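Local coordinates for protein PKS (Streptomyces albus, PDB 4OQJ) that probably catalyses, as a ketosynthase domain of an AT-less type I polyketide synthase, condensation steps in oxazolomycin biosynthesis, at residues R120-D124 and V689-P693; D337-V341 and N403-F408. All coordinates share one frame; numbering follows the deposited sequence.

How the contacts relate
Both contacts join parts of the chain far apart in sequence, and contact 2 is nested within the long loop that contact 1 closes. Their centres lie about 43 Å apart and their nearest atoms about 26 Å apart. Contact 1, its centre about 9 Å from the centre of the chain, brings the end of helix 105-121 to a late loop and is dominated by one arginine. Contact 2, its centre about 36 Å from that point, packs helix 336-348 against a turn-rich loop through apolar groups and two waters. Both are partly buried, but contact 2 includes exposed turn residues. They share no helix or strand, and neither touches the second chain of the assembly.

Contact 1. Residues R120-D124 and V689-P693; sequences RAGYD and VRRVP
Arg691 lays its guanidinium flat over one face of the Tyr123 ring. The two planes are only 5° apart, and CZ of Arg691 sits 3.9 Å from the ring centroid of Tyr123, a cation-pi stack. NE lies over the middle of the ring. CD covers the same face and adds a CH-pi contact, with its shortest approach, 3.3 Å, to CE1 of Tyr123. The arginine chain is extended from CG to NE, which carries the guanidinium past Gly122 and onto the ring.

The same group is held at its edge. NE of Arg691 gives a hydrogen bond of 2.7 Å to O of Gly122. The carbonyl oxygen lies in the guanidinium plane, but NE stands above the carbonyl plane and the bond is bent, at 144°. NH2 of Arg691 reaches a water at 3.1 Å, which also accepts a weak bond from N of Asp124. Stack and edge bonds together limit rotation of the guanidinium. The phenol OH of Tyr123 turns to Asp276 and Lys266.

At the other end of the contact, CG of Arg120 meets CB of Pro693 at 4.0 Å, the two side chains crossing at about a right angle. The guanidinium of Arg120 goes to Leu28 O instead. Between these ends, CB of Arg691 packs on the carbonyl oxygen of Ala121 at 3.5 Å. Gly122 carries no side chain, and its CA comes within 5.3 Å of CA of Arg691, which brings loop 689-693 close against the helix end.

Helix 105-121 ends in a Schellman motif, with Gly122 as the positive-phi C-prime residue. The late loop 689-693 docks on that end, in the N-terminal half of the ketosynthase fold.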
loop_
_atom_site.group_PDB
_atom_site.type_symbol
_atom_site.label_atom_id
_atom_site.label_comp_id
_atom_site.label_asym_id
_atom_site.label_seq_id
_atom_site.Cartn_x
_atom_site.Cartn_y
_atom_site.Cartn_z
ATOM N N ARG A 120 -3.778 0.811 -24.239
ATOM C CA ARG A 120 -3.091 1.962 -24.799
ATOM C C ARG A 120 -1.584 1.766 -24.713
ATOM O O ARG A 120 -0.858 2.193 -25.611
ATOM C CB ARG A 120 -3.522 3.253 -24.086
ATOM C CG ARG A 120 -2.833 4.498 -24.580
ATOM C CD ARG A 120 -3.624 5.743 -24.216
ATOM N NE ARG A 120 -4.895 5.833 -24.945
ATOM C CZ ARG A 120 -6.091 5.501 -24.455
ATOM N NH1 ARG A 120 -7.180 5.636 -25.209
ATOM N NH2 ARG A 120 -6.223 5.050 -23.213
ATOM N N ALA A 121 -1.119 1.096 -23.660
ATOM C CA ALA A 121 0.304 0.769 -23.523
ATOM C C ALA A 121 0.762 -0.238 -24.571
ATOM O O ALA A 121 1.928 -0.234 -24.973
ATOM C CB ALA A 121 0.597 0.230 -22.133
ATOM N N GLY A 122 -0.158 -1.091 -25.017
ATOM C CA GLY A 122 0.133 -2.073 -26.045
ATOM C C GLY A 122 0.462 -3.457 -25.492
ATOM O O GLY A 122 1.046 -4.263 -26.206
ATOM N N TYR A 123 0.066 -3.738 -24.248
ATOM C CA TYR A 123 0.362 -5.029 -23.615
ATOM C C TYR A 123 -0.900 -5.814 -23.259
ATOM O O TYR A 123 -1.798 -5.305 -22.592
ATOM C CB TYR A 123 1.223 -4.831 -22.358
ATOM C CG TYR A 123 2.656 -4.510 -22.701
ATOM C CD1 TYR A 123 3.071 -3.186 -22.901
ATOM C CD2 TYR A 123 3.583 -5.522 -22.880
ATOM C CE1 TYR A 123 4.379 -2.895 -23.247
ATOM C CE2 TYR A 123 4.886 -5.243 -23.244
ATOM C CZ TYR A 123 5.279 -3.933 -23.417
ATOM O OH TYR A 123 6.576 -3.678 -23.774
ATOM N N ASP A 124 -0.961 -7.041 -23.761
ATOM C CA ASP A 124 -1.983 -8.018 -23.397
ATOM C C ASP A 124 -1.408 -8.919 -22.297
ATOM O O ASP A 124 -0.573 -9.789 -22.570
ATOM C CB ASP A 124 -2.398 -8.846 -24.623
ATOM C CG ASP A 124 -3.358 -9.973 -24.284
ATOM O OD1 ASP A 124 -3.873 -10.002 -23.133
ATOM O OD2 ASP A 124 -3.603 -10.829 -25.178
ATOM N N VAL A 689 9.861 -4.165 -32.316
ATOM C CA VAL A 689 8.458 -3.862 -32.090
ATOM C C VAL A 689 8.322 -2.445 -31.524
ATOM O O VAL A 689 9.104 -2.044 -30.669
ATOM C CB VAL A 689 7.835 -4.885 -31.121
ATOM C CG1 VAL A 689 6.429 -4.481 -30.728
ATOM C CG2 VAL A 689 7.857 -6.277 -31.745
ATOM N N ARG A 690 7.348 -1.691 -32.023
ATOM C CA ARG A 690 7.017 -0.388 -31.460
ATOM C C ARG A 690 5.538 -0.348 -31.101
ATOM O O ARG A 690 4.682 -0.397 -31.978
ATOM C CB ARG A 690 7.343 0.730 -32.449
ATOM C CG ARG A 690 8.807 0.853 -32.785
ATOM C CD ARG A 690 9.572 1.589 -31.702
ATOM N NE ARG A 690 10.959 1.806 -32.100
ATOM C CZ ARG A 690 11.921 0.893 -31.995
ATOM N NH1 ARG A 690 13.151 1.185 -32.393
ATOM N NH2 ARG A 690 11.661 -0.312 -31.494
ATOM N N ARG A 691 5.238 -0.288 -29.810
ATOM C CA ARG A 691 3.855 -0.195 -29.353
ATOM C C ARG A 691 3.370 1.252 -29.379
ATOM O O ARG A 691 4.066 2.147 -28.898
ATOM C CB ARG A 691 3.727 -0.764 -27.938
ATOM C CG ARG A 691 3.790 -2.256 -27.921
ATOM C CD ARG A 691 3.925 -2.774 -26.528
ATOM N NE ARG A 691 3.772 -4.219 -26.483
ATOM C CZ ARG A 691 4.730 -5.085 -26.796
ATOM N NH1 ARG A 691 5.921 -4.662 -27.204
ATOM N NH2 ARG A 691 4.483 -6.379 -26.709
ATOM N N VAL A 692 2.177 1.483 -29.923
ATOM C CA VAL A 692 1.659 2.855 -30.048
ATOM C C VAL A 692 0.202 2.924 -29.607
ATOM O O VAL A 692 -0.527 1.928 -29.719
ATOM C CB VAL A 692 1.777 3.379 -31.496
ATOM C CG1 VAL A 692 3.235 3.404 -31.940
ATOM C CG2 VAL A 692 0.960 2.510 -32.469
ATOM N N PRO A 693 -0.237 4.099 -29.126
ATOM C CA PRO A 693 -1.642 4.267 -28.736
ATOM C C PRO A 693 -2.619 4.081 -29.890
ATOM O O PRO A 693 -2.498 4.759 -30.904
ATOM C CB PRO A 693 -1.694 5.713 -28.216
ATOM C CG PRO A 693 -0.305 6.049 -27.864
ATOM C CD PRO A 693 0.554 5.310 -28.842
HETATM O O HOH W 1 1.927 -7.565 -25.350
#

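Contact 2. Residues D337-V341 and N403-F408; sequences DPIEV and NPEIDF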
loop_
_atom_site.group_PDB
_atom_site.type_symbol
_atom_site.label_atom_id
_atom_site.label_comp_id
_atom_site.label_asym_id
_atom_site.label_seq_id
_atom_site.Cartn_x
_atom_site.Cartn_y
_atom_site.Cartn_z
ATOM N N ASP A 337 -5.587 27.610 0.090
ATOM C CA ASP A 337 -4.836 28.132 -1.053
ATOM C C ASP A 337 -3.551 28.888 -0.628
ATOM O O ASP A 337 -2.472 28.601 -1.151
ATOM C CB ASP A 337 -5.733 29.036 -1.913
ATOM C CG ASP A 337 -6.669 28.240 -2.861
ATOM O OD1 ASP A 337 -6.677 26.984 -2.844
ATOM O OD2 ASP A 337 -7.408 28.888 -3.634
ATOM N N PRO A 338 -3.651 29.850 0.309
ATOM C CA PRO A 338 -2.409 30.522 0.733
ATOM C C PRO A 338 -1.404 29.560 1.347
ATOM O O PRO A 338 -0.203 29.719 1.161
ATOM C CB PRO A 338 -2.893 31.536 1.778
ATOM C CG PRO A 338 -4.321 31.793 1.406
ATOM C CD PRO A 338 -4.842 30.478 0.909
ATOM N N ILE A 339 -1.899 28.559 2.063
ATOM C CA ILE A 339 -1.030 27.562 2.672
ATOM C C ILE A 339 -0.286 26.760 1.595
ATOM O O ILE A 339 0.924 26.516 1.714
ATOM C CB ILE A 339 -1.848 26.619 3.613
ATOM C CG1 ILE A 339 -2.142 27.360 4.934
ATOM C CG2 ILE A 339 -1.122 25.305 3.868
ATOM C CD1 ILE A 339 -2.831 26.542 5.990
ATOM N N GLU A 340 -0.982 26.361 0.535
ATOM C CA GLU A 340 -0.333 25.531 -0.475
ATOM C C GLU A 340 0.811 26.308 -1.142
ATOM O O GLU A 340 1.894 25.768 -1.374
ATOM C CB GLU A 340 -1.327 25.030 -1.535
ATOM C CG GLU A 340 -0.641 24.107 -2.541
ATOM C CD GLU A 340 -1.598 23.240 -3.342
ATOM O OE1 GLU A 340 -2.818 23.525 -3.329
ATOM O OE2 GLU A 340 -1.114 22.270 -3.978
ATOM N N VAL A 341 0.579 27.578 -1.421
ATOM C CA VAL A 341 1.584 28.402 -2.084
ATOM C C VAL A 341 2.725 28.733 -1.127
ATOM O O VAL A 341 3.882 28.794 -1.535
ATOM C CB VAL A 341 0.956 29.675 -2.634
ATOM C CG1 VAL A 341 2.013 30.587 -3.248
ATOM C CG2 VAL A 341 -0.113 29.309 -3.686
ATOM N N ASN A 403 -5.985 35.852 -4.971
ATOM C CA ASN A 403 -6.305 35.981 -3.566
ATOM C C ASN A 403 -5.230 36.838 -2.898
ATOM O O ASN A 403 -4.050 36.490 -2.950
ATOM C CB ASN A 403 -6.388 34.589 -2.948
ATOM C CG ASN A 403 -6.733 34.598 -1.482
ATOM O OD1 ASN A 403 -6.579 35.597 -0.788
ATOM N ND2 ASN A 403 -7.190 33.449 -0.996
ATOM N N PRO A 404 -5.627 37.974 -2.286
ATOM C CA PRO A 404 -4.659 38.865 -1.636
ATOM C C PRO A 404 -3.805 38.192 -0.570
ATOM O O PRO A 404 -2.670 38.617 -0.343
ATOM C CB PRO A 404 -5.546 39.937 -0.991
ATOM C CG PRO A 404 -6.782 39.947 -1.787
ATOM C CD PRO A 404 -6.991 38.533 -2.247
ATOM N N GLU A 405 -4.349 37.170 0.083
ATOM C CA GLU A 405 -3.632 36.465 1.147
ATOM C C GLU A 405 -2.557 35.491 0.637
ATOM O O GLU A 405 -1.762 34.972 1.424
ATOM C CB GLU A 405 -4.629 35.687 2.020
ATOM C CG GLU A 405 -5.688 36.553 2.694
ATOM C CD GLU A 405 -5.100 37.508 3.721
ATOM O OE1 GLU A 405 -4.384 37.035 4.633
ATOM O OE2 GLU A 405 -5.353 38.731 3.614
ATOM N N ILE A 406 -2.543 35.209 -0.664
ATOM C CA ILE A 406 -1.522 34.317 -1.220
ATOM C C ILE A 406 -0.262 35.114 -1.516
ATOM O O ILE A 406 -0.309 36.115 -2.236
ATOM C CB ILE A 406 -1.981 33.631 -2.515
ATOM C CG1 ILE A 406 -3.222 32.768 -2.262
ATOM C CG2 ILE A 406 -0.850 32.771 -3.085
ATOM C CD1 ILE A 406 -3.822 32.149 -3.530
ATOM N N ASP A 407 0.869 34.656 -0.991
ATOM C CA ASP A 407 2.128 35.375 -1.163
ATOM C C ASP A 407 2.885 34.954 -2.443
ATOM O O ASP A 407 3.965 34.364 -2.375
ATOM C CB ASP A 407 3.005 35.167 0.072
ATOM C CG ASP A 407 4.049 36.262 0.234
ATOM O OD1 ASP A 407 4.202 37.098 -0.685
ATOM O OD2 ASP A 407 4.720 36.279 1.283
ATOM N N PHE A 408 2.321 35.271 -3.610
ATOM C CA PHE A 408 2.960 34.921 -4.878
ATOM C C PHE A 408 4.327 35.593 -5.008
ATOM O O PHE A 408 5.285 34.987 -5.489
ATOM C CB PHE A 408 2.074 35.314 -6.077
ATOM C CG PHE A 408 0.899 34.394 -6.302
ATOM C CD1 PHE A 408 1.095 33.099 -6.743
ATOM C CD2 PHE A 408 -0.395 34.830 -6.081
ATOM C CE1 PHE A 408 0.021 32.250 -6.955
ATOM C CE2 PHE A 408 -1.472 33.987 -6.293
ATOM C CZ PHE A 408 -1.264 32.695 -6.728
HETATM O O HOH W 2 -7.563 31.500 -3.326
HETATM O O HOH W 3 0.795 32.273 0.711
#
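Ile406 and Val341 form the apolar centre of this contact. CG2 of Ile406 meets CG2 of Val341 at 3.6 Å and lies equally near CG1, so it rests across both branches of the valine. The two side chains cross at about a right angle. The other branch of Ile406 runs along the helix start: CG1 lies 3.8 Å from CA of Pro338, and CD1 reaches CB of Asp337 at 4.0 Å. CG1 of Ile406 also meets CG of Pro338 at 4.0 Å. With CG1 beside its backbone N (chi1 -61°) and CG2 anti to that N, Ile406 spreads its branches over successive parts of the helix. Its CG2 also sits over one face of the Phe408 ring, toward the rim.

Pro338 meets Glu405 too. Its CG touches CB of Glu405 at 4.0 Å, and its CB packs against the backbone carbonyl oxygen of Glu405. The bend at chi2 turns the Glu405 carboxylate off the helix.

No direct hydrogen bond crosses between the segments. Two waters bridge them instead. One donates to OD2 of Asp337 and accepts from ND2 of Asn403. The other donates to O of Pro338, at 2.8 Å, and accepts from N of Asp407. Further along the helix, ND2 of Asn345 bonds directly to O of Asp407. OD2 of Asp337 also takes the backbone N of Phe247.

Within the loop, OD1 of Asn403 accepts from N of Glu405 at 2.9 Å, with the donor above the amide plane. N of Ile406 bonds to O of Asn403. These two bonds make an Asx turn and a type I beta turn. A weak bond from N of Phe408 to O of Ile406 closes an inverse gamma turn centred on Asp407. The turns dock on helix 336-348 of the ketosynthase fold, beside strand 360-363.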